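Local atomic coordinates of NDP-rhamnosyltransferase (Saccharopolyspora spinosa, PDB entry 3TSA), a protein that belongs to the glycosyltransferase clan of GT-B fold, its chain forming two Rossmann-like domains, each built round a parallel beta sheet. Residues P20-L25 / A47-A52; T298-T303 / F319-N324. One frame throughout, in Å; residues are numbered along the deposited sequence.

Interaction 1 of 2, residues P20-L25 / A47-A52; sequences PLCWAL and AGLTTA
The indole N-H of Trp23 reaches across from helix 19-27 to the backbone carbonyl of Ala47, with NE1 2.9 Å from Ala47 O. The bond is nearly straight, 170° at the hydrogen, and Ala47 O lies close to the indole plane, while NE1 in turn lies in the carbonyl plane. A first torsion of -81° sets CG beside the backbone N and sends the ring out along the flank of its helix. Tryptophan suits the place because one flat group both packs broadly and donates a hydrogen bond from its edge. Gly48, at positive phi, closes the Schellman motif at the end of helix 38-46, and there the chain turns toward strand 50-53.

Leu49 follows the turn and points at helix 19-27, where both methyls of its fork face CB of Cys22, with CD1 4.0 Å and CD2 4.1 Å from that carbon. Leu49 CD2 also approaches the indole obliquely, 4.3 Å from Trp23 CD1. Cysteine is slim enough to let the branched leucine come close to the helix.

Tyr202 meets the indole edge-to-face, and the indole stacks on Trp23 of the second subunit, so the contact forms part of the dimer interface. Strand 50-53 pairs in parallel with strand 31-36 of its own chain and with a strand of the second subunit, so the sheet runs on across the interface.

Interaction 2 of 2, residues T298-T303 / F319-N324; sequences TAFTAT and FDYARN
Tyr321 spans the gap between two nearly parallel helices, whose segment axes approach to 12.4 Å at a crossing angle of 23°, and its ring fills most of the contact with Ala299, Phe300 and Thr303. From CB the side chain leaves helix 318-327 with CG opposite the backbone N (chi1 176°), which directs it toward helix 296-304. CB is the stem, and the ring begins at CG.

Along one side of the ring, Tyr321 CD1 lies 4.1 Å from Phe300 CE1, and the next atom, Tyr321 CE1, is 3.8 Å from the same Phe300 CE1. Tyr321 CE1 sits at the edge of the phenylalanine ring and in its plane, while the phenylalanine atom approaches the tyrosine ring obliquely. On the other side Tyr321 CE2 comes within 3.4 Å of Ala299 CB, and CZ and OH of the tyrosine lie equally near that methyl. The small methyl of alanine allows the ring to come this close to the helix surface.

At the tip, Tyr321 OH is 3.0 Å from Thr303 OG1, one turn beyond Ala299. The clear hydrogen bond of the phenol is with NE2 of Gln309, whose OE1 bonds to Thr303 OG1, so this one amide serves both buried hydroxyls. A tyrosine is therefore apt: long enough to cross between helices, apolar along its sides and polar at its end.

Gln309 begins strand 309-311, which links the two helices in successive beta-alpha-beta units and packs against both, touching Ala299 and Ala302 from one helix and, through Val311, Ala322 from the other. Helix 358-371 packs on Thr303 through Leu366 and Ile370.

From the N terminus, interaction 1 closes first: the chain leaves helix 19-27, passes through strand 31-36 and helix 38-46, and returns within 22 residues to start strand 50-53, outermost within this chain, of the N-terminal sheet. Interaction 2 opens far later, in the C-terminal sheet's domain, and closes a shorter loop through strand 309-311. The two are in series, neither nested nor crossed, with centres about 25 Å apart and nearest atoms about 9 Å apart. Interaction 1 ties helix 19-27 to the turn leading into the outermost strand of this chain's own sheet, beside the second subunit; interaction 2 joins neighbouring helices on one sheet, in segments untouched by that subunit.

Interaction 1 of 2, residues P20-L25 / A47-A52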
# COMPACT_ATOMS: atom_id res chain seq x y z
N PRO A 20 -7.51 1.48 -2.04
CA PRO A 20 -7.46 0.48 -3.09
C PRO A 20 -7.41 1.15 -4.49
O PRO A 20 -6.70 0.62 -5.43
CB PRO A 20 -8.79 -0.26 -2.86
CG PRO A 20 -8.86 -0.27 -1.34
CD PRO A 20 -8.48 1.11 -0.99
N LEU A 21 -8.17 2.25 -4.67
CA LEU A 21 -8.11 2.97 -5.95
C LEU A 21 -6.70 3.57 -6.18
O LEU A 21 -6.17 3.57 -7.32
CB LEU A 21 -9.18 4.09 -6.01
CG LEU A 21 -9.30 4.82 -7.34
CD1 LEU A 21 -9.54 3.90 -8.58
CD2 LEU A 21 -10.47 5.81 -7.26
N CYS A 22 -6.10 4.12 -5.13
CA CYS A 22 -4.74 4.69 -5.23
C CYS A 22 -3.79 3.57 -5.68
O CYS A 22 -2.89 3.83 -6.53
CB CYS A 22 -4.28 5.27 -3.89
SG CYS A 22 -5.12 6.83 -3.54
N TRP A 23 -3.97 2.37 -5.12
CA TRP A 23 -3.07 1.24 -5.39
C TRP A 23 -3.36 0.78 -6.80
O TRP A 23 -2.43 0.44 -7.49
CB TRP A 23 -3.44 0.06 -4.58
CG TRP A 23 -2.98 0.05 -3.22
CD1 TRP A 23 -1.91 0.79 -2.66
CD2 TRP A 23 -3.51 -0.80 -2.19
NE1 TRP A 23 -1.82 0.44 -1.33
CE2 TRP A 23 -2.76 -0.54 -1.02
CE3 TRP A 23 -4.55 -1.79 -2.15
CZ2 TRP A 23 -3.03 -1.25 0.20
CZ3 TRP A 23 -4.86 -2.37 -0.95
CH2 TRP A 23 -4.11 -2.10 0.22
N ALA A 24 -4.65 0.73 -7.22
CA ALA A 24 -5.00 0.39 -8.63
C ALA A 24 -4.26 1.31 -9.61
O ALA A 24 -3.78 0.83 -10.63
CB ALA A 24 -6.52 0.53 -8.89
N LEU A 25 -4.25 2.62 -9.32
CA LEU A 25 -3.58 3.64 -10.13
C LEU A 25 -2.08 3.31 -10.23
O LEU A 25 -1.55 3.23 -11.34
CB LEU A 25 -3.84 5.06 -9.56
CG LEU A 25 -5.27 5.51 -9.90
CD1 LEU A 25 -5.68 6.63 -8.97
CD2 LEU A 25 -5.35 5.99 -11.37
N ALA A 47 -0.31 2.91 4.31
CA ALA A 47 -0.86 2.27 3.06
C ALA A 47 0.12 2.13 1.85
O ALA A 47 -0.19 1.71 0.74
CB ALA A 47 -2.11 3.00 2.59
N GLY A 48 1.34 2.55 2.24
CA GLY A 48 2.48 2.50 1.33
C GLY A 48 2.49 3.70 0.38
O GLY A 48 3.12 3.69 -0.67
N LEU A 49 1.70 4.71 0.71
CA LEU A 49 1.55 5.84 -0.18
C LEU A 49 2.47 6.97 0.13
O LEU A 49 3.05 7.06 1.24
CB LEU A 49 0.09 6.35 -0.21
CG LEU A 49 -0.82 5.23 -0.70
CD1 LEU A 49 -2.28 5.59 -0.47
CD2 LEU A 49 -0.60 4.84 -2.17
N THR A 50 2.63 7.86 -0.86
CA THR A 50 3.44 9.06 -0.60
C THR A 50 2.57 10.32 -0.45
O THR A 50 1.50 10.43 -1.06
CB THR A 50 4.53 9.28 -1.70
OG1 THR A 50 3.89 9.40 -2.94
CG2 THR A 50 5.48 8.08 -1.71
N THR A 51 3.14 11.29 0.27
CA THR A 51 2.44 12.51 0.67
C THR A 51 3.13 13.81 0.29
O THR A 51 4.35 13.88 0.02
CB THR A 51 2.18 12.55 2.19
OG1 THR A 51 3.42 12.51 2.92
CG2 THR A 51 1.24 11.42 2.61
N ALA A 52 2.30 14.83 0.17
CA ALA A 52 2.78 16.20 0.13
C ALA A 52 2.20 16.82 1.41
O ALA A 52 1.00 16.75 1.66
CB ALA A 52 2.29 16.92 -1.09

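Interaction 2 of 2, residues T298-T303 / F319-N324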
# COMPACT_ATOMS: atom_id res chain seq x y z
N THR A 298 -15.70 -0.19 8.41
CA THR A 298 -16.18 -1.34 9.23
C THR A 298 -17.45 -1.89 8.58
O THR A 298 -17.56 -3.12 8.34
CB THR A 298 -16.37 -0.92 10.65
OG1 THR A 298 -15.06 -0.62 11.23
CG2 THR A 298 -17.12 -2.06 11.44
N ALA A 299 -18.38 -0.98 8.29
CA ALA A 299 -19.73 -1.44 7.82
C ALA A 299 -19.67 -2.03 6.41
O ALA A 299 -20.33 -3.05 6.14
CB ALA A 299 -20.73 -0.29 7.90
N PHE A 300 -18.93 -1.40 5.50
CA PHE A 300 -18.87 -1.92 4.16
C PHE A 300 -18.06 -3.22 4.13
O PHE A 300 -18.34 -4.09 3.30
CB PHE A 300 -18.29 -0.87 3.18
CG PHE A 300 -19.25 0.22 2.80
CD1 PHE A 300 -20.49 0.42 3.43
CD2 PHE A 300 -18.88 1.08 1.81
CE1 PHE A 300 -21.37 1.51 3.00
CE2 PHE A 300 -19.74 2.08 1.35
CZ PHE A 300 -20.97 2.32 2.00
N THR A 301 -17.09 -3.39 5.04
CA THR A 301 -16.35 -4.64 5.08
C THR A 301 -17.31 -5.73 5.53
O THR A 301 -17.34 -6.81 4.95
CB THR A 301 -15.14 -4.56 6.01
OG1 THR A 301 -14.19 -3.66 5.46
CG2 THR A 301 -14.49 -5.90 6.23
N ALA A 302 -18.08 -5.45 6.62
CA ALA A 302 -19.07 -6.39 7.07
C ALA A 302 -20.06 -6.71 5.91
O ALA A 302 -20.33 -7.91 5.65
CB ALA A 302 -19.81 -5.89 8.33
N THR A 303 -20.55 -5.68 5.23
CA THR A 303 -21.65 -5.85 4.24
C THR A 303 -21.08 -6.68 3.05
O THR A 303 -21.69 -7.68 2.63
CB THR A 303 -22.15 -4.50 3.79
OG1 THR A 303 -22.80 -3.96 4.92
CG2 THR A 303 -23.22 -4.66 2.69
N PHE A 319 -26.51 7.78 10.66
CA PHE A 319 -27.97 7.55 10.78
C PHE A 319 -28.61 7.06 9.54
O PHE A 319 -29.42 6.17 9.61
CB PHE A 319 -28.65 8.89 11.27
CG PHE A 319 -28.10 9.29 12.62
CD1 PHE A 319 -28.62 8.66 13.76
CD2 PHE A 319 -27.01 10.18 12.71
CE1 PHE A 319 -28.03 8.95 15.08
CE2 PHE A 319 -26.43 10.47 14.01
CZ PHE A 319 -26.91 9.81 15.14
N ASP A 320 -28.27 7.67 8.39
CA ASP A 320 -28.74 7.19 7.10
C ASP A 320 -28.31 5.77 6.83
O ASP A 320 -29.17 4.95 6.50
CB ASP A 320 -28.21 8.15 6.01
CG ASP A 320 -28.93 9.49 6.08
OD1 ASP A 320 -30.10 9.52 5.61
OD2 ASP A 320 -28.38 10.45 6.60
N TYR A 321 -27.01 5.47 7.00
CA TYR A 321 -26.59 4.09 6.75
C TYR A 321 -27.34 3.14 7.68
O TYR A 321 -27.83 2.12 7.26
CB TYR A 321 -25.12 3.91 7.03
CG TYR A 321 -24.69 2.52 6.86
CD1 TYR A 321 -24.49 2.00 5.60
CD2 TYR A 321 -24.47 1.71 7.98
CE1 TYR A 321 -24.10 0.62 5.42
CE2 TYR A 321 -24.08 0.36 7.85
CZ TYR A 321 -23.91 -0.16 6.57
OH TYR A 321 -23.49 -1.45 6.37
N ALA A 322 -27.42 3.50 8.96
CA ALA A 322 -28.07 2.60 9.92
C ALA A 322 -29.55 2.29 9.56
O ALA A 322 -29.97 1.13 9.63
CB ALA A 322 -27.95 3.13 11.38
N ARG A 323 -30.32 3.34 9.25
CA ARG A 323 -31.70 3.23 8.89
C ARG A 323 -31.85 2.39 7.59
O ARG A 323 -32.76 1.52 7.50
CB ARG A 323 -32.38 4.61 8.70
CG ARG A 323 -32.68 5.35 9.98
CD ARG A 323 -33.62 6.55 9.64
NE ARG A 323 -33.02 7.51 8.65
CZ ARG A 323 -32.51 8.68 9.06
NH1 ARG A 323 -32.46 8.93 10.35
NH2 ARG A 323 -32.02 9.52 8.19
N ASN A 324 -30.93 2.61 6.68
CA ASN A 324 -31.16 1.99 5.38
C ASN A 324 -30.73 0.54 5.44
O ASN A 324 -31.40 -0.33 4.86
CB ASN A 324 -30.39 2.74 4.29
CG ASN A 324 -30.96 4.19 4.09
OD1 ASN A 324 -32.00 4.61 4.68
ND2 ASN A 324 -30.18 4.98 3.35